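Local coordinates for Tll1590 protein (Thermosynechococcus elongatus, PDB 6LDQ), which belongs to the GT-B class of glycosyltransferases and forms a Rossmann-like domain with a mainly parallel sheet flanked by helices, at residues V47-D58 with C68-T79. Residues are numbered along the deposited sequence; the frame is centred on the assembly and turned at random.
Sequences VDMFTRKTDPND and CRTIRLQAGPLT
Arg52 reaches past the end of its strand and threads its guanidinium into the loop that follows strand 68-73, where three backbone carbonyls take its edge. Arg52 NH2 gives one bond to Ala75 O (2.8 Å) and another to Pro77 O, while NH1 sits almost on the line of the Thr79 C=O, though its N-H meets the oxygen at a bent angle. A water accepts from NE and donates to Ala75 O, and with the three carbonyls it helps fix the group's rotation; CG lies between the backbone N and the carbonyl carbon (chi1 66°), and a bend at chi3 brings the head round to the loop.

Two salt bridges follow. Arg72 turns NE and NH2 on the single oxygen Asp58 OD2, the NH2 bond being 2.8 Å and the NE bond weak. Thr54 N approaches that oxygen from the opposite face of the carboxylate, so Asp58 ties its own loop to the strand. At the other end Arg69 grips Asp48 side-on, NE on OD1 at 2.6 Å and NH2 on OD2 at 3.3 Å, with the two planes 50° apart; Tyr106 also bonds OD2.

Strands 47-52 and 68-73, which carry Asp48, Arg69 and Arg72, are parallel neighbours in the Rossmann-like sheet of a GT-B domain, with 68-73 next to the outermost strand 61-63. Backbone bonds pass to and fro from Arg69 N on Val47 O to Lys53 N on Leu73 O.

Apolar contacts lie on both faces. Phe50 lies alongside Ile71, CD2 to CG2 3.6 Å, and also touches Leu73 CD1; helix 90-104 packs over this face through Phe97 and Tyr100. On the other, Met49 CE rests 3.6 Å from Cys68 SG, near helix 32-42. Farther out, Leu78 sets CB against Pro56 CD (3.6 Å) and CD2 against Lys53 CB (3.7 Å).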
loop_
_atom_site.group_PDB
_atom_site.type_symbol
_atom_site.label_atom_id
_atom_site.label_comp_id
_atom_site.label_asym_id
_atom_site.label_seq_id
_atom_site.Cartn_x
_atom_site.Cartn_y
_atom_site.Cartn_z
ATOM N N VAL A 47 -10.240 -7.949 -0.446
ATOM C CA VAL A 47 -8.937 -7.393 -0.062
ATOM C C VAL A 47 -7.894 -8.496 0.111
ATOM O O VAL A 47 -8.028 -9.347 1.000
ATOM C CB VAL A 47 -9.018 -6.596 1.249
ATOM C CG1 VAL A 47 -7.623 -6.002 1.581
ATOM C CG2 VAL A 47 -10.124 -5.545 1.208
ATOM N N ASP A 48 -6.803 -8.404 -0.656
ATOM C CA ASP A 48 -5.590 -9.194 -0.473
ATOM C C ASP A 48 -4.503 -8.244 0.036
ATOM O O ASP A 48 -4.158 -7.292 -0.659
ATOM C CB ASP A 48 -5.142 -9.839 -1.792
ATOM C CG ASP A 48 -6.045 -11.031 -2.233
ATOM O OD1 ASP A 48 -6.683 -11.639 -1.361
ATOM O OD2 ASP A 48 -6.080 -11.340 -3.441
ATOM N N MET A 49 -3.986 -8.498 1.238
ATOM C CA MET A 49 -2.903 -7.721 1.830
ATOM C C MET A 49 -1.610 -8.525 1.738
ATOM O O MET A 49 -1.600 -9.713 2.068
ATOM C CB MET A 49 -3.214 -7.389 3.294
ATOM C CG MET A 49 -4.367 -6.400 3.502
ATOM S SD MET A 49 -4.989 -6.487 5.193
ATOM C CE MET A 49 -5.919 -8.011 5.040
ATOM N N PHE A 50 -0.530 -7.885 1.283
ATOM C CA PHE A 50 0.755 -8.551 1.080
ATOM C C PHE A 50 1.805 -7.937 2.002
ATOM O O PHE A 50 1.938 -6.702 2.074
ATOM C CB PHE A 50 1.229 -8.449 -0.382
ATOM C CG PHE A 50 0.297 -9.097 -1.385
ATOM C CD1 PHE A 50 -0.883 -8.462 -1.793
ATOM C CD2 PHE A 50 0.599 -10.344 -1.922
ATOM C CE1 PHE A 50 -1.737 -9.081 -2.721
ATOM C CE2 PHE A 50 -0.253 -10.960 -2.844
ATOM C CZ PHE A 50 -1.423 -10.323 -3.241
ATOM N N THR A 51 2.523 -8.798 2.718
ATOM C CA THR A 51 3.686 -8.415 3.497
ATOM C C THR A 51 4.753 -9.477 3.253
ATOM O O THR A 51 4.505 -10.498 2.598
ATOM C CB THR A 51 3.327 -8.242 4.994
ATOM O OG1 THR A 51 4.470 -7.742 5.725
ATOM C CG2 THR A 51 2.825 -9.554 5.620
ATOM N N ARG A 52 5.969 -9.214 3.729
ATOM C CA ARG A 52 7.041 -10.171 3.546
ATOM C C ARG A 52 6.982 -11.257 4.614
ATOM O O ARG A 52 6.493 -11.045 5.730
ATOM C CB ARG A 52 8.419 -9.478 3.582
ATOM C CG ARG A 52 8.782 -8.862 4.939
ATOM C CD ARG A 52 10.147 -8.120 4.853
ATOM N NE ARG A 52 11.096 -8.934 4.110
ATOM C CZ ARG A 52 12.009 -9.707 4.689
ATOM N NH1 ARG A 52 12.107 -9.712 6.008
ATOM N NH2 ARG A 52 12.822 -10.464 3.951
ATOM N N LYS A 53 7.481 -12.437 4.253
ATOM C CA LYS A 53 7.736 -13.478 5.235
ATOM C C LYS A 53 8.951 -13.120 6.073
ATOM O O LYS A 53 9.939 -12.593 5.560
ATOM C CB LYS A 53 7.997 -14.808 4.548
ATOM C CG LYS A 53 6.785 -15.563 4.159
ATOM C CD LYS A 53 7.190 -16.956 3.743
ATOM C CE LYS A 53 5.971 -17.823 3.492
ATOM N NZ LYS A 53 6.354 -19.090 2.797
ATOM N N THR A 54 8.874 -13.414 7.367
ATOM C CA THR A 54 9.978 -13.158 8.280
ATOM C C THR A 54 10.404 -14.417 9.029
ATOM O O THR A 54 11.214 -14.333 9.960
ATOM C CB THR A 54 9.608 -12.037 9.262
ATOM O OG1 THR A 54 8.509 -12.445 10.083
ATOM C CG2 THR A 54 9.209 -10.764 8.508
ATOM N N ASP A 55 9.881 -15.587 8.640
ATOM C CA ASP A 55 10.292 -16.865 9.212
ATOM C C ASP A 55 9.983 -17.966 8.211
ATOM O O ASP A 55 8.922 -17.917 7.569
ATOM C CB ASP A 55 9.573 -17.137 10.539
ATOM C CG ASP A 55 10.102 -18.369 11.245
ATOM O OD1 ASP A 55 9.860 -19.493 10.752
ATOM O OD2 ASP A 55 10.768 -18.216 12.291
ATOM N N PRO A 56 10.868 -18.956 8.037
ATOM C CA PRO A 56 10.567 -20.048 7.089
ATOM C C PRO A 56 9.368 -20.898 7.485
ATOM O O PRO A 56 8.850 -21.645 6.645
ATOM C CB PRO A 56 11.863 -20.876 7.070
ATOM C CG PRO A 56 12.634 -20.458 8.273
ATOM C CD PRO A 56 12.233 -19.050 8.589
ATOM N N ASN A 57 8.909 -20.814 8.729
ATOM C CA ASN A 57 7.689 -21.488 9.150
ATOM C C ASN A 57 6.456 -20.595 9.044
ATOM O O ASN A 57 5.374 -21.005 9.476
ATOM C CB ASN A 57 7.846 -22.006 10.583
ATOM C CG ASN A 57 9.041 -22.929 10.736
ATOM O OD1 ASN A 57 9.936 -22.683 11.550
ATOM N ND2 ASN A 57 9.068 -23.993 9.941
ATOM N N ASP A 58 6.593 -19.393 8.483
ATOM C CA ASP A 58 5.439 -18.522 8.291
ATOM C C ASP A 58 4.431 -19.178 7.348
ATOM O O ASP A 58 4.819 -19.780 6.341
ATOM C CB ASP A 58 5.861 -17.180 7.690
ATOM C CG ASP A 58 6.303 -16.178 8.730
ATOM O OD1 ASP A 58 6.264 -16.496 9.936
ATOM O OD2 ASP A 58 6.692 -15.064 8.323
ATOM N N CYS A 68 -11.154 -11.574 2.541
ATOM C CA CYS A 68 -10.060 -10.831 3.157
ATOM C C CYS A 68 -8.984 -11.809 3.612
ATOM O O CYS A 68 -9.265 -12.722 4.393
ATOM C CB CYS A 68 -10.571 -10.000 4.345
ATOM S SG CYS A 68 -9.270 -9.179 5.303
ATOM N N ARG A 69 -7.749 -11.612 3.145
ATOM C CA ARG A 69 -6.642 -12.463 3.561
ATOM C C ARG A 69 -5.338 -11.671 3.553
ATOM O O ARG A 69 -5.215 -10.650 2.873
ATOM C CB ARG A 69 -6.495 -13.681 2.650
ATOM C CG ARG A 69 -6.395 -13.339 1.190
ATOM C CD ARG A 69 -6.586 -14.560 0.274
ATOM N NE ARG A 69 -6.296 -14.200 -1.110
ATOM C CZ ARG A 69 -5.878 -15.041 -2.049
ATOM N NH1 ARG A 69 -5.708 -16.330 -1.776
ATOM N NH2 ARG A 69 -5.644 -14.590 -3.271
ATOM N N THR A 70 -4.366 -12.174 4.305
ATOM C CA THR A 70 -2.980 -11.709 4.243
ATOM C C THR A 70 -2.159 -12.757 3.505
ATOM O O THR A 70 -2.294 -13.957 3.775
ATOM C CB THR A 70 -2.399 -11.479 5.642
ATOM O OG1 THR A 70 -3.240 -10.585 6.364
ATOM C CG2 THR A 70 -0.965 -10.877 5.578
ATOM N N ILE A 71 -1.325 -12.305 2.571
ATOM C CA ILE A 71 -0.410 -13.165 1.829
ATOM C C ILE A 71 1.019 -12.779 2.213
ATOM O O ILE A 71 1.392 -11.597 2.149
ATOM C CB ILE A 71 -0.651 -13.038 0.314
ATOM C CG1 ILE A 71 -1.952 -13.763 -0.075
ATOM C CG2 ILE A 71 0.521 -13.597 -0.453
ATOM C CD1 ILE A 71 -2.657 -13.180 -1.293
ATOM N N ARG A 72 1.804 -13.758 2.653
ATOM C CA ARG A 72 3.187 -13.509 3.057
ATOM C C ARG A 72 4.113 -14.019 1.963
ATOM O O ARG A 72 4.087 -15.207 1.613
ATOM C CB ARG A 72 3.495 -14.156 4.407
ATOM C CG ARG A 72 2.652 -13.577 5.524
ATOM C CD ARG A 72 2.843 -14.278 6.850
ATOM N NE ARG A 72 4.112 -13.926 7.470
ATOM C CZ ARG A 72 4.316 -12.828 8.188
ATOM N NH1 ARG A 72 3.324 -11.970 8.377
ATOM N NH2 ARG A 72 5.517 -12.590 8.711
ATOM N N LEU A 73 4.909 -13.121 1.404
ATOM C CA LEU A 73 5.707 -13.447 0.243
ATOM C C LEU A 73 7.143 -13.659 0.685
ATOM O O LEU A 73 7.657 -12.918 1.526
ATOM C CB LEU A 73 5.642 -12.343 -0.812
ATOM C CG LEU A 73 4.265 -11.920 -1.345
ATOM C CD1 LEU A 73 4.387 -10.587 -2.057
ATOM C CD2 LEU A 73 3.696 -12.983 -2.288
ATOM N N GLN A 74 7.768 -14.698 0.150
ATOM C CA GLN A 74 9.199 -14.859 0.356
ATOM C C GLN A 74 9.907 -13.816 -0.495
ATOM O O GLN A 74 9.808 -13.825 -1.727
ATOM C CB GLN A 74 9.648 -16.273 0.013
ATOM C CG GLN A 74 11.139 -16.477 0.237
ATOM C CD GLN A 74 11.542 -17.945 0.257
ATOM O OE1 GLN A 74 10.693 -18.842 0.211
ATOM N NE2 GLN A 74 12.848 -18.195 0.326
ATOM N N ALA A 75 10.577 -12.873 0.163
ATOM C CA ALA A 75 11.234 -11.791 -0.565
ATOM C C ALA A 75 12.411 -11.321 0.292
ATOM O O ALA A 75 12.258 -10.472 1.171
ATOM C CB ALA A 75 10.262 -10.667 -0.867
ATOM N N GLY A 76 13.582 -11.897 0.032
ATOM C CA GLY A 76 14.718 -11.690 0.890
ATOM C C GLY A 76 14.691 -12.657 2.054
ATOM O O GLY A 76 13.806 -13.514 2.162
ATOM N N PRO A 77 15.657 -12.514 2.959
ATOM C CA PRO A 77 15.840 -13.503 4.029
ATOM C C PRO A 77 14.571 -13.748 4.832
ATOM O O PRO A 77 13.801 -12.827 5.117
ATOM C CB PRO A 77 16.933 -12.876 4.904
ATOM C CG PRO A 77 17.656 -11.910 4.001
ATOM C CD PRO A 77 16.619 -11.399 3.044
ATOM N N LEU A 78 14.368 -15.015 5.201
ATOM C CA LEU A 78 13.267 -15.427 6.063
ATOM C C LEU A 78 13.619 -15.123 7.523
ATOM O O LEU A 78 13.803 -16.006 8.363
ATOM C CB LEU A 78 12.946 -16.898 5.834
ATOM C CG LEU A 78 12.547 -17.237 4.391
ATOM C CD1 LEU A 78 12.488 -18.734 4.170
ATOM C CD2 LEU A 78 11.209 -16.602 4.003
ATOM N N THR A 79 13.685 -13.822 7.816
ATOM C CA THR A 79 14.007 -13.324 9.146
ATOM C C THR A 79 13.422 -11.922 9.268
ATOM O O THR A 79 13.029 -11.311 8.271
ATOM C CB THR A 79 15.524 -13.325 9.383
ATOM O OG1 THR A 79 15.801 -13.089 10.770
ATOM C CG2 THR A 79 16.199 -12.248 8.534
HETATM O O HOH W 1 10.965 -8.048 1.663
HETATM O O HOH W 2 11.068 -13.354 2.919
#